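Local coordinates for protein peroxiredoxin (Clostridioides difficile, PDB 6TSB) that carries a C-terminal GH18 chitinase domain, the part described here, that hydrolyses chitin, joined to a peroxiredoxin part that probably reduces hydrogen peroxide and organic hydroperoxides, at residues A[136-141]-A[159-164]; A[108-113]-A[151-156]; A[175-178]-A[184-187]; A[95-100]-A[120-125]; A[190-195]-A[242-247]. All blocks are in the same frame, centred on the assembly; numbering follows the deposited sequence.

Interaction 1. Residues A[136-141]-A[159-164]; sequences IDWEYP and TLLLTA
Ile136 and Trp138, side chains on one side of the chain, face Leu161 and Leu162 on helix 159-164. Ile136 brings its CG1 alongside the end of Leu162, whose CD2 lies 4.4 Å away. Two residues along the chain, the six-membered ring of Trp138 reaches Leu161, one residue earlier on the helix: CZ3 and CD2 stand 4.5 Å apart, the methyl approaching the indole obliquely. Trp138 gets there because it is trans about its CA-CB bond (chi1 -172°), which throws the indole out from the chain, and Leu161 extends its branch in the same way. Leu162 does not point straight at the strand from its CB, but its CD2 end comes nearer to Ile136. The orientation of the indole is set by other neighbours as well. CG of Pro141 sits 3.6 Å above one face, displaced toward the rim; Phe105 stacks on the ring and Phe158 meets it edge-to-face. Beyond Trp138 the chain passes a cis peptide bond before Tyr140, whose ring centre is covered by Glu139 CB. On the helix, Thr159 O receives both Thr163 N and Thr163 OG1, each at 2.9 Å, from opposite faces of its carbonyl plane. Residues 136-139 are the end of the DxxDxDxE signature of GH18 enzymes. Strand 133-137 and helix 154-169 are the first two elements of a beta-alpha-beta unit completed by strand 174-179. Asp137 and Glu139, which alternate with Ile136 and Trp138, do not touch the helix. The chemistry is purely apolar: four buried side chains meet through loose van der Waals contacts, with no directional bond between them.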
# COMPACT_ATOMS: atom_id res chain seq x y z
N ILE A 136 -15.95 33.35 -7.14
CA ILE A 136 -17.37 33.43 -6.68
C ILE A 136 -17.84 32.05 -6.26
O ILE A 136 -17.73 31.15 -7.07
CB ILE A 136 -18.24 34.05 -7.77
CG1 ILE A 136 -17.68 35.41 -8.18
CG2 ILE A 136 -19.69 34.12 -7.32
CD1 ILE A 136 -17.73 36.45 -7.09
N ASP A 137 -18.26 31.88 -5.01
CA ASP A 137 -18.65 30.56 -4.46
C ASP A 137 -20.12 30.58 -4.06
O ASP A 137 -20.44 30.36 -2.90
CB ASP A 137 -17.82 30.09 -3.27
CG ASP A 137 -16.36 29.80 -3.60
OD1 ASP A 137 -15.83 30.51 -4.47
OD2 ASP A 137 -15.77 28.88 -2.95
N TRP A 138 -20.98 30.68 -5.06
CA TRP A 138 -22.45 30.54 -4.90
C TRP A 138 -22.80 29.06 -4.95
O TRP A 138 -22.57 28.42 -6.00
CB TRP A 138 -23.11 31.39 -5.98
CG TRP A 138 -24.58 31.53 -5.88
CD1 TRP A 138 -25.44 30.93 -5.01
CD2 TRP A 138 -25.38 32.31 -6.79
NE1 TRP A 138 -26.72 31.32 -5.29
CE2 TRP A 138 -26.71 32.17 -6.37
CE3 TRP A 138 -25.08 33.14 -7.87
CZ2 TRP A 138 -27.76 32.81 -7.04
CZ3 TRP A 138 -26.10 33.79 -8.51
CH2 TRP A 138 -27.43 33.62 -8.11
N GLU A 139 -23.32 28.51 -3.84
CA GLU A 139 -23.48 27.06 -3.63
C GLU A 139 -24.94 26.73 -3.28
O GLU A 139 -25.26 26.34 -2.16
CB GLU A 139 -22.43 26.60 -2.60
CG GLU A 139 -20.99 26.73 -3.09
CD GLU A 139 -19.90 26.10 -2.21
OE1 GLU A 139 -20.22 25.15 -1.49
OE2 GLU A 139 -18.72 26.56 -2.27
N TYR A 140 -25.86 26.79 -4.25
CA TYR A 140 -25.60 26.89 -5.67
C TYR A 140 -26.73 27.73 -6.26
O TYR A 140 -27.83 27.74 -5.73
CB TYR A 140 -25.52 25.49 -6.30
CG TYR A 140 -24.39 24.62 -5.79
CD1 TYR A 140 -23.11 24.79 -6.28
CD2 TYR A 140 -24.58 23.64 -4.81
CE1 TYR A 140 -22.04 24.04 -5.81
CE2 TYR A 140 -23.52 22.87 -4.34
CZ TYR A 140 -22.25 23.07 -4.84
OH TYR A 140 -21.15 22.37 -4.41
N PRO A 141 -26.53 28.44 -7.37
CA PRO A 141 -27.65 29.14 -8.00
C PRO A 141 -28.79 28.15 -8.26
O PRO A 141 -28.52 27.04 -8.61
CB PRO A 141 -27.08 29.65 -9.32
CG PRO A 141 -25.57 29.66 -9.14
CD PRO A 141 -25.27 28.61 -8.09
N THR A 159 -25.10 34.64 -14.94
CA THR A 159 -24.30 35.07 -16.11
C THR A 159 -24.19 36.59 -16.14
O THR A 159 -23.13 37.15 -16.56
CB THR A 159 -24.94 34.58 -17.41
OG1 THR A 159 -25.21 33.18 -17.29
CG2 THR A 159 -24.08 34.86 -18.63
N LEU A 160 -25.30 37.26 -15.81
CA LEU A 160 -25.36 38.75 -15.85
C LEU A 160 -24.55 39.30 -14.66
O LEU A 160 -23.82 40.28 -14.81
CB LEU A 160 -26.83 39.19 -15.84
CG LEU A 160 -27.67 38.78 -17.07
CD1 LEU A 160 -29.16 38.92 -16.75
CD2 LEU A 160 -27.32 39.59 -18.32
N LEU A 161 -24.59 38.64 -13.51
CA LEU A 161 -23.75 39.05 -12.37
C LEU A 161 -22.27 39.00 -12.79
O LEU A 161 -21.55 39.98 -12.60
CB LEU A 161 -24.05 38.13 -11.19
CG LEU A 161 -23.26 38.45 -9.93
CD1 LEU A 161 -23.57 39.85 -9.47
CD2 LEU A 161 -23.56 37.43 -8.84
N LEU A 162 -21.83 37.86 -13.32
CA LEU A 162 -20.42 37.66 -13.75
C LEU A 162 -20.07 38.71 -14.80
O LEU A 162 -18.98 39.26 -14.73
CB LEU A 162 -20.26 36.23 -14.27
CG LEU A 162 -20.40 35.16 -13.19
CD1 LEU A 162 -20.62 33.79 -13.79
CD2 LEU A 162 -19.18 35.18 -12.29
N THR A 163 -20.99 38.99 -15.72
CA THR A 163 -20.80 40.02 -16.77
C THR A 163 -20.56 41.37 -16.09
O THR A 163 -19.64 42.08 -16.51
CB THR A 163 -22.00 40.11 -17.73
OG1 THR A 163 -22.01 38.91 -18.51
CG2 THR A 163 -21.97 41.29 -18.69
N ALA A 164 -21.38 41.71 -15.10
CA ALA A 164 -21.28 42.99 -14.35
C ALA A 164 -19.94 43.05 -13.61
O ALA A 164 -19.29 44.10 -13.71
CB ALA A 164 -22.46 43.14 -13.42

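Interaction 2. Residues A[108-113]-A[151-156]; sequences AALTPT and RPQDRE
On the surface where the turn after helix 105-109 comes up against the start of helix 154-169, Leu110 packs on Arg151. The leucine methyl CD2 lies over one face of the guanidinium, 3.4 Å above its plane and displaced toward the rim, so that NE and CZ of Arg151 are each 3.5 Å from Leu110 CD2. The two side chains cross at about a right angle. With its CG swung beside the carbonyl carbon (chi1 -163°), Leu110 leans out to the arginine, whose extended chain carries the guanidinium across the leucine tip. The other methyl, CD1, faces the amide of Gln153, with OE1 3.9 Å away; the glutamine chain, bent at chi2, brings OE1 to that methyl. In the GH18 barrel, residues 151-154, at the end of the connection from strand 133-137 to helix 154-169, form a type I beta turn. Asp154 N bonds back to Arg151 O, and Arg151 N returns to Asp154 OD2 at 2.9 Å, meeting the carboxylate from above its plane. Gly142 N also donates to OD2, while Ser106 OG bonds to OD1, so the carboxylate is fixed from several directions. The charge of Arg151 is met by Asp107, which forms a salt bridge with NH1. Beyond Leu110, Thr111 N-caps helix 112-128, its OG1 taking a weak bond from Thr113 N at 3.1 Å.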
# COMPACT_ATOMS: atom_id res chain seq x y z
N ALA A 108 -28.43 39.48 -4.83
CA ALA A 108 -27.39 40.29 -5.51
C ALA A 108 -27.54 40.15 -7.02
O ALA A 108 -27.19 41.09 -7.76
CB ALA A 108 -26.03 39.83 -5.07
N ALA A 109 -28.00 38.99 -7.48
CA ALA A 109 -28.02 38.70 -8.93
C ALA A 109 -29.31 39.23 -9.56
O ALA A 109 -29.34 39.29 -10.81
CB ALA A 109 -27.86 37.22 -9.17
N LEU A 110 -30.32 39.60 -8.76
CA LEU A 110 -31.74 39.72 -9.23
C LEU A 110 -31.98 40.91 -10.18
O LEU A 110 -32.74 40.70 -11.14
CB LEU A 110 -32.69 39.76 -8.03
CG LEU A 110 -34.17 39.47 -8.34
CD1 LEU A 110 -34.34 38.37 -9.38
CD2 LEU A 110 -34.92 39.10 -7.06
N THR A 111 -31.35 42.08 -10.00
CA THR A 111 -31.71 43.32 -10.76
C THR A 111 -30.46 43.95 -11.38
O THR A 111 -29.36 43.63 -10.98
CB THR A 111 -32.40 44.35 -9.85
OG1 THR A 111 -31.40 44.98 -9.04
CG2 THR A 111 -33.43 43.72 -8.93
N PRO A 112 -30.59 44.88 -12.35
CA PRO A 112 -29.44 45.65 -12.82
C PRO A 112 -28.77 46.46 -11.69
O PRO A 112 -27.56 46.73 -11.79
CB PRO A 112 -30.03 46.59 -13.89
CG PRO A 112 -31.31 45.87 -14.33
CD PRO A 112 -31.84 45.22 -13.07
N THR A 113 -29.52 46.80 -10.63
CA THR A 113 -29.02 47.63 -9.51
C THR A 113 -28.19 46.78 -8.55
O THR A 113 -27.02 47.08 -8.41
CB THR A 113 -30.15 48.41 -8.83
OG1 THR A 113 -30.68 49.26 -9.85
CG2 THR A 113 -29.67 49.24 -7.66
N ARG A 151 -34.07 31.19 -6.56
CA ARG A 151 -35.13 31.58 -7.52
C ARG A 151 -34.83 30.91 -8.86
O ARG A 151 -33.68 30.83 -9.27
CB ARG A 151 -35.17 33.10 -7.72
CG ARG A 151 -35.26 33.92 -6.44
CD ARG A 151 -35.37 35.42 -6.67
NE ARG A 151 -35.82 36.13 -5.47
CZ ARG A 151 -35.03 36.66 -4.54
NH1 ARG A 151 -33.71 36.57 -4.66
NH2 ARG A 151 -35.55 37.25 -3.48
N PRO A 152 -35.88 30.48 -9.60
CA PRO A 152 -35.72 29.94 -10.96
C PRO A 152 -34.77 30.74 -11.88
O PRO A 152 -34.00 30.14 -12.60
CB PRO A 152 -37.15 30.03 -11.52
CG PRO A 152 -38.05 29.89 -10.30
CD PRO A 152 -37.28 30.49 -9.15
N GLN A 153 -34.80 32.07 -11.79
CA GLN A 153 -34.01 33.01 -12.63
C GLN A 153 -32.53 33.05 -12.19
O GLN A 153 -31.72 33.64 -12.95
CB GLN A 153 -34.61 34.42 -12.55
CG GLN A 153 -36.12 34.48 -12.66
CD GLN A 153 -36.79 34.49 -11.30
OE1 GLN A 153 -36.71 35.47 -10.57
NE2 GLN A 153 -37.46 33.41 -10.94
N ASP A 154 -32.15 32.46 -11.05
CA ASP A 154 -30.74 32.43 -10.57
C ASP A 154 -29.77 32.09 -11.70
O ASP A 154 -28.74 32.77 -11.83
CB ASP A 154 -30.59 31.48 -9.39
CG ASP A 154 -31.10 32.07 -8.09
OD1 ASP A 154 -31.39 33.29 -8.04
OD2 ASP A 154 -31.23 31.29 -7.14
N ARG A 155 -30.12 31.13 -12.55
CA ARG A 155 -29.20 30.56 -13.56
C ARG A 155 -28.89 31.63 -14.60
O ARG A 155 -27.73 31.87 -14.86
CB ARG A 155 -29.77 29.26 -14.15
CG ARG A 155 -29.01 28.67 -15.34
CD ARG A 155 -29.40 27.20 -15.55
NE ARG A 155 -28.65 26.53 -16.60
CZ ARG A 155 -28.90 26.61 -17.90
NH1 ARG A 155 -29.90 27.35 -18.36
NH2 ARG A 155 -28.14 25.95 -18.76
N GLU A 156 -29.89 32.25 -15.19
CA GLU A 156 -29.60 33.30 -16.21
C GLU A 156 -28.98 34.50 -15.50
O GLU A 156 -28.17 35.21 -16.13
CB GLU A 156 -30.85 33.67 -16.99
CG GLU A 156 -31.22 32.64 -18.05
CD GLU A 156 -32.62 32.84 -18.57
OE1 GLU A 156 -33.57 32.44 -17.86
OE2 GLU A 156 -32.76 33.47 -19.66

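Interaction 3. Residues A[175-178]-A[184-187]; sequences LSVA and GYIN
Tyr185 gives most of the buried surface here, with Val177 and Ala178 of the strand sharing the rest. The phenol comes end-on to the strand: its hydroxyl OH is the atom that touches, 3.8 Å from Val177 CG1. A trans first torsion (chi1 -176°) stretches the tyrosine ring away from helix 184-187 toward the strand, and the two side chains pass each other at a slant. Ala178 takes part through its backbone, since its methyl points away. Its carbonyl O is 4.2 Å from the phenol oxygen, and a water bridges the two, bonded to Ala178 O at 2.8 Å and to Tyr185 OH at 2.7 Å. This water lies at the edge of the tyrosine ring, in its plane. A bound PEG molecule is about 4 Å from the tyrosine side chain. Strand 174-179 is a strand of the GH18 barrel, hydrogen-bonded to 133-137 on one flank and to 201-204 on the other. Phe158 of helix 154-169 touches Val177 as well as Tyr185, so the phenol, projecting from the short helix 183-188 that follows the strand, packs against that helix and against Ala190 of the loop beyond.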
# COMPACT_ATOMS: atom_id res chain seq x y z
N LEU A 175 -10.98 36.18 -12.54
CA LEU A 175 -12.35 35.91 -12.09
C LEU A 175 -12.55 34.41 -12.24
O LEU A 175 -12.18 33.90 -13.28
CB LEU A 175 -13.31 36.72 -12.97
CG LEU A 175 -14.79 36.37 -12.80
CD1 LEU A 175 -15.21 36.52 -11.35
CD2 LEU A 175 -15.66 37.23 -13.71
N SER A 176 -13.08 33.76 -11.22
CA SER A 176 -13.30 32.30 -11.22
C SER A 176 -14.61 32.03 -10.49
O SER A 176 -15.10 32.88 -9.77
CB SER A 176 -12.13 31.56 -10.61
OG SER A 176 -11.97 31.87 -9.21
N VAL A 177 -15.14 30.85 -10.70
CA VAL A 177 -16.44 30.41 -10.16
C VAL A 177 -16.16 29.02 -9.63
O VAL A 177 -15.49 28.26 -10.33
CB VAL A 177 -17.49 30.41 -11.28
CG1 VAL A 177 -18.73 29.62 -10.93
CG2 VAL A 177 -17.82 31.84 -11.69
N ALA A 178 -16.59 28.74 -8.42
CA ALA A 178 -16.56 27.41 -7.80
C ALA A 178 -17.88 26.75 -8.12
O ALA A 178 -18.91 27.37 -7.78
CB ALA A 178 -16.36 27.52 -6.31
N GLY A 184 -27.60 18.33 -12.68
CA GLY A 184 -28.33 19.39 -11.98
C GLY A 184 -27.66 20.75 -12.10
O GLY A 184 -28.39 21.72 -12.37
N TYR A 185 -26.33 20.85 -11.90
CA TYR A 185 -25.59 22.13 -11.92
C TYR A 185 -25.56 22.65 -13.37
O TYR A 185 -25.72 23.86 -13.60
CB TYR A 185 -24.19 22.03 -11.28
CG TYR A 185 -23.43 23.34 -11.20
CD1 TYR A 185 -22.77 23.85 -12.30
CD2 TYR A 185 -23.40 24.10 -10.03
CE1 TYR A 185 -22.11 25.07 -12.26
CE2 TYR A 185 -22.73 25.33 -9.97
CZ TYR A 185 -22.11 25.81 -11.10
OH TYR A 185 -21.47 27.01 -11.09
N ILE A 186 -25.38 21.77 -14.35
CA ILE A 186 -25.22 22.24 -15.75
C ILE A 186 -26.56 22.77 -16.29
O ILE A 186 -26.51 23.76 -17.07
CB ILE A 186 -24.61 21.15 -16.64
CG1 ILE A 186 -23.13 20.99 -16.26
CG2 ILE A 186 -24.78 21.49 -18.12
CD1 ILE A 186 -22.68 19.57 -16.27
N ASN A 187 -27.67 22.18 -15.87
CA ASN A 187 -29.04 22.47 -16.38
C ASN A 187 -29.78 23.51 -15.52
O ASN A 187 -30.65 24.17 -16.09
CB ASN A 187 -29.90 21.19 -16.46
CG ASN A 187 -29.33 20.15 -17.41
OD1 ASN A 187 -28.74 20.47 -18.45
ND2 ASN A 187 -29.46 18.90 -17.03
O HOH W 1 -21.50 27.95 -8.60

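Interaction 4. Residues A[95-100]-A[120-125]; sequences VAIGGW and RQVNQM
Val95 and Ile97 meet Met125 and Val122 without a ring or amide between them; the flat groups of these segments look elsewhere. The indole of Trp100 lies against Glu139 and Ser146, and the amide of Gln121 is bonded to Asn69 OD1 through NE2 and to Leu70 N through OE1. What meets is branched carbon and one thioether. Val95 offers CG1 to Met125 SD, 4.1 Å away, the two side chains crossing at about a right angle. Met125 reaches in with a chain that runs straight from CA as far as SD, then bends at chi3 (-70°), so that the sulfur, and not the terminal methyl, makes the closest approach. Two residues along the strand, Ile97 is extended at chi2 (169°) and sends CD1 to Val122 CG2 at 4.0 Å, an oblique meeting of a tip with one branch. Val122 and Met125 stand three residues apart, about one helical turn, and match the alternate residues of the strand: the CA atoms of Val95 and Met125 are 9.0 Å apart, those of Ile97 and Val122 9.2 Å. The pairing runs in reverse order, so helix and strand run antiparallel, as in a TIM barrel. Strand 92-98 lies between strands 56-64 and 133-137, and Ala62 and Ile134 from these flank Val95 and Ile97. Helix 112-128 covers it from outside, with Ile165 and Ile169 of helix 154-169 also packing on Val122, and Ile72 on Met125.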
# COMPACT_ATOMS: atom_id res chain seq x y z
N VAL A 95 -9.57 36.41 -3.54
CA VAL A 95 -10.60 36.25 -2.48
C VAL A 95 -11.81 35.54 -3.08
O VAL A 95 -12.35 35.95 -4.13
CB VAL A 95 -10.98 37.60 -1.83
CG1 VAL A 95 -12.17 37.45 -0.90
CG2 VAL A 95 -9.80 38.20 -1.07
N ALA A 96 -12.22 34.52 -2.36
CA ALA A 96 -13.46 33.77 -2.59
C ALA A 96 -14.55 34.42 -1.75
O ALA A 96 -14.34 34.65 -0.53
CB ALA A 96 -13.26 32.33 -2.24
N ILE A 97 -15.68 34.70 -2.40
CA ILE A 97 -16.90 35.24 -1.77
C ILE A 97 -17.87 34.08 -1.71
O ILE A 97 -18.17 33.53 -2.78
CB ILE A 97 -17.44 36.40 -2.59
CG1 ILE A 97 -16.43 37.54 -2.76
CG2 ILE A 97 -18.75 36.91 -2.01
CD1 ILE A 97 -16.85 38.58 -3.78
N GLY A 98 -18.30 33.68 -0.52
CA GLY A 98 -19.44 32.77 -0.37
C GLY A 98 -19.06 31.52 0.37
O GLY A 98 -18.54 31.65 1.50
N GLY A 99 -19.37 30.36 -0.21
CA GLY A 99 -19.16 29.05 0.43
C GLY A 99 -20.45 28.43 0.89
O GLY A 99 -21.51 29.09 0.82
N TRP A 100 -20.39 27.19 1.33
CA TRP A 100 -21.61 26.43 1.69
C TRP A 100 -22.42 27.22 2.72
O TRP A 100 -21.82 27.61 3.76
CB TRP A 100 -21.23 25.05 2.21
CG TRP A 100 -22.44 24.22 2.50
CD1 TRP A 100 -22.99 23.91 3.71
CD2 TRP A 100 -23.28 23.63 1.50
NE1 TRP A 100 -24.11 23.14 3.53
CE2 TRP A 100 -24.30 22.94 2.19
CE3 TRP A 100 -23.25 23.61 0.10
CZ2 TRP A 100 -25.30 22.24 1.51
CZ3 TRP A 100 -24.23 22.92 -0.56
CH2 TRP A 100 -25.24 22.25 0.13
N ARG A 120 -19.45 46.70 -8.18
CA ARG A 120 -18.74 47.91 -7.66
C ARG A 120 -17.98 47.52 -6.38
O ARG A 120 -16.84 47.96 -6.22
CB ARG A 120 -19.71 49.07 -7.38
CG ARG A 120 -19.05 50.44 -7.19
CD ARG A 120 -19.95 51.60 -6.70
NE ARG A 120 -20.97 51.15 -5.74
CZ ARG A 120 -20.77 50.89 -4.43
NH1 ARG A 120 -19.59 51.09 -3.86
NH2 ARG A 120 -21.77 50.45 -3.68
N GLN A 121 -18.58 46.73 -5.49
CA GLN A 121 -17.98 46.38 -4.20
C GLN A 121 -16.85 45.37 -4.41
O GLN A 121 -15.88 45.37 -3.64
CB GLN A 121 -19.05 45.80 -3.29
CG GLN A 121 -20.13 46.81 -2.96
CD GLN A 121 -20.73 46.52 -1.62
OE1 GLN A 121 -20.04 46.28 -0.63
NE2 GLN A 121 -22.05 46.57 -1.57
N VAL A 122 -16.99 44.49 -5.41
CA VAL A 122 -15.92 43.52 -5.77
C VAL A 122 -14.70 44.33 -6.19
O VAL A 122 -13.59 44.06 -5.71
CB VAL A 122 -16.39 42.53 -6.85
CG1 VAL A 122 -15.23 41.75 -7.45
CG2 VAL A 122 -17.45 41.59 -6.28
N ASN A 123 -14.90 45.32 -7.05
CA ASN A 123 -13.78 46.09 -7.63
C ASN A 123 -13.16 46.92 -6.51
O ASN A 123 -11.94 47.15 -6.54
CB ASN A 123 -14.25 46.96 -8.79
CG ASN A 123 -13.11 47.66 -9.48
OD1 ASN A 123 -13.07 48.88 -9.53
ND2 ASN A 123 -12.16 46.89 -9.98
N GLN A 124 -13.98 47.34 -5.55
CA GLN A 124 -13.51 48.12 -4.39
C GLN A 124 -12.62 47.24 -3.52
O GLN A 124 -11.55 47.68 -3.14
CB GLN A 124 -14.67 48.68 -3.58
CG GLN A 124 -14.24 49.86 -2.74
CD GLN A 124 -14.95 49.89 -1.41
OE1 GLN A 124 -16.09 50.36 -1.31
NE2 GLN A 124 -14.28 49.39 -0.38
N MET A 125 -13.06 46.03 -3.21
CA MET A 125 -12.25 45.11 -2.39
C MET A 125 -10.95 44.74 -3.13
O MET A 125 -9.90 44.62 -2.46
CB MET A 125 -13.05 43.86 -2.06
CG MET A 125 -12.27 42.82 -1.32
SD MET A 125 -13.31 41.40 -1.05
CE MET A 125 -14.44 42.11 0.14

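Interaction 5. Residues A[190-195]-A[242-247]; sequences AEIDKI and RNLENA
Chi1 of Ile192 (-57°) leaves CG1 beside the amide nitrogen and CG2 across from it, which sets the two arms against the C-terminal end of helix 237-246, in the packing of helix 192-195 on that helix at the outside of the GH18 barrel. The CG1 arm, turned at chi2 (-51°), puts CD1 3.8 Å from Leu244 CD2, the two side chains crossing at about a right angle; Leu244, its CG pointing opposite its own carbonyl carbon, brings its end in from the flank. The other arm, CG2, faces two backbone oxygens, Leu244 O and Ala247 O, each 3.7 Å off. Between these, Ile192 CB rests on Ala247 CB at 3.9 Å. Asp193 joins with its CB, 3.4 Å from Ala247 O; its N is equally near that oxygen, but the angle is too poor for a bond. Apolar carbons thus cover the carbonyl end of the helix. Glu191 is the N-cap of the short helix, and Ile186 packs on Ile192 and Ala247. Arg242 and Glu245 also touch Tyr320 and Leu326 of the second subunit. Within the helix they form a salt bridge, Arg242 NH1 to Glu245 OE1 at 3.1 Å, on the syn lone pair of the carboxylate.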
# COMPACT_ATOMS: atom_id res chain seq x y z
N ALA A 190 -25.97 26.94 -13.76
CA ALA A 190 -25.15 27.84 -14.59
C ALA A 190 -25.29 27.51 -16.07
O ALA A 190 -25.59 26.35 -16.43
CB ALA A 190 -23.72 27.77 -14.13
N GLU A 191 -25.09 28.55 -16.87
CA GLU A 191 -25.05 28.53 -18.34
C GLU A 191 -23.57 28.37 -18.65
O GLU A 191 -22.92 29.40 -18.86
CB GLU A 191 -25.63 29.81 -18.96
CG GLU A 191 -27.10 30.10 -18.63
CD GLU A 191 -27.64 31.35 -19.32
OE1 GLU A 191 -27.09 32.47 -19.10
OE2 GLU A 191 -28.59 31.21 -20.13
N ILE A 192 -23.08 27.13 -18.63
CA ILE A 192 -21.63 26.84 -18.77
C ILE A 192 -21.09 27.54 -20.00
O ILE A 192 -20.01 28.16 -19.91
CB ILE A 192 -21.35 25.33 -18.86
CG1 ILE A 192 -21.89 24.56 -17.64
CG2 ILE A 192 -19.86 25.08 -19.10
CD1 ILE A 192 -21.48 25.14 -16.30
N ASP A 193 -21.80 27.46 -21.12
CA ASP A 193 -21.31 28.02 -22.42
C ASP A 193 -21.34 29.55 -22.37
O ASP A 193 -20.55 30.16 -23.08
CB ASP A 193 -22.08 27.46 -23.62
CG ASP A 193 -23.54 27.87 -23.72
OD1 ASP A 193 -24.28 27.80 -22.70
OD2 ASP A 193 -23.94 28.28 -24.83
N LYS A 194 -22.24 30.16 -21.60
CA LYS A 194 -22.32 31.64 -21.47
C LYS A 194 -21.25 32.16 -20.50
O LYS A 194 -20.59 33.17 -20.86
CB LYS A 194 -23.74 32.06 -21.06
CG LYS A 194 -24.81 31.86 -22.12
CD LYS A 194 -24.65 32.81 -23.29
CE LYS A 194 -24.47 32.13 -24.63
NZ LYS A 194 -25.76 31.94 -25.32
N ILE A 195 -21.06 31.53 -19.33
CA ILE A 195 -20.05 32.02 -18.32
C ILE A 195 -18.63 31.71 -18.77
O ILE A 195 -17.75 32.42 -18.34
CB ILE A 195 -20.27 31.43 -16.93
CG1 ILE A 195 -19.89 29.95 -16.87
CG2 ILE A 195 -21.69 31.68 -16.47
CD1 ILE A 195 -20.05 29.37 -15.48
N ARG A 242 -16.05 15.85 -18.05
CA ARG A 242 -16.62 15.60 -19.41
C ARG A 242 -17.94 16.38 -19.54
O ARG A 242 -18.11 17.02 -20.59
CB ARG A 242 -16.84 14.10 -19.67
CG ARG A 242 -15.57 13.26 -19.69
CD ARG A 242 -14.41 13.86 -20.49
NE ARG A 242 -13.24 13.00 -20.38
CZ ARG A 242 -12.02 13.32 -20.77
NH1 ARG A 242 -11.77 14.51 -21.31
NH2 ARG A 242 -11.04 12.43 -20.60
N ASN A 243 -18.82 16.32 -18.53
CA ASN A 243 -20.09 17.09 -18.51
C ASN A 243 -19.80 18.58 -18.74
O ASN A 243 -20.46 19.19 -19.62
CB ASN A 243 -20.84 16.85 -17.21
CG ASN A 243 -21.44 15.47 -17.13
OD1 ASN A 243 -21.58 14.76 -18.13
ND2 ASN A 243 -21.86 15.11 -15.93
N LEU A 244 -18.83 19.17 -18.02
CA LEU A 244 -18.50 20.61 -18.18
C LEU A 244 -17.95 20.85 -19.60
O LEU A 244 -18.26 21.92 -20.17
CB LEU A 244 -17.49 21.06 -17.13
CG LEU A 244 -18.05 21.17 -15.71
CD1 LEU A 244 -16.92 21.32 -14.72
CD2 LEU A 244 -19.02 22.32 -15.56
N GLU A 245 -17.15 19.93 -20.13
CA GLU A 245 -16.46 20.13 -21.44
C GLU A 245 -17.48 20.15 -22.59
O GLU A 245 -17.35 21.00 -23.48
CB GLU A 245 -15.40 19.05 -21.67
CG GLU A 245 -14.09 19.34 -20.95
CD GLU A 245 -13.07 18.21 -21.00
OE1 GLU A 245 -13.50 17.03 -21.09
OE2 GLU A 245 -11.88 18.51 -20.98
N ASN A 246 -18.48 19.25 -22.52
CA ASN A 246 -19.52 19.02 -23.55
C ASN A 246 -20.60 20.11 -23.47
O ASN A 246 -21.23 20.36 -24.54
CB ASN A 246 -20.12 17.62 -23.40
CG ASN A 246 -19.16 16.55 -23.87
OD1 ASN A 246 -18.36 16.80 -24.76
ND2 ASN A 246 -19.24 15.39 -23.25
N ALA A 247 -20.81 20.73 -22.28
CA ALA A 247 -21.66 21.93 -22.06
C ALA A 247 -20.92 23.23 -22.45
O ALA A 247 -21.52 24.32 -22.36
CB ALA A 247 -22.20 21.94 -20.65

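Along the chain interactions 4 and 1 close before interactions 3 and 5, while interaction 2 alternates with both 1 and 4. Strands 92-98, 133-137 and 174-179 are successive neighbours in one sheet, so interactions 4, 1 and 3 lie in a row round the barrel, with centres 11 Å and 8 Å apart. Helix 154-169 is shared by interactions 1 and 2, helix 112-128 by 2 and 4. Interaction 5, its centre 8 Å from that of interaction 3, lies further round and outward, against helix 183-188. Together they follow successive beta-alpha units of the GH18 chitinase domain, with the signature strand 133-137 in the middle, from the barrel wall out to the helices round it.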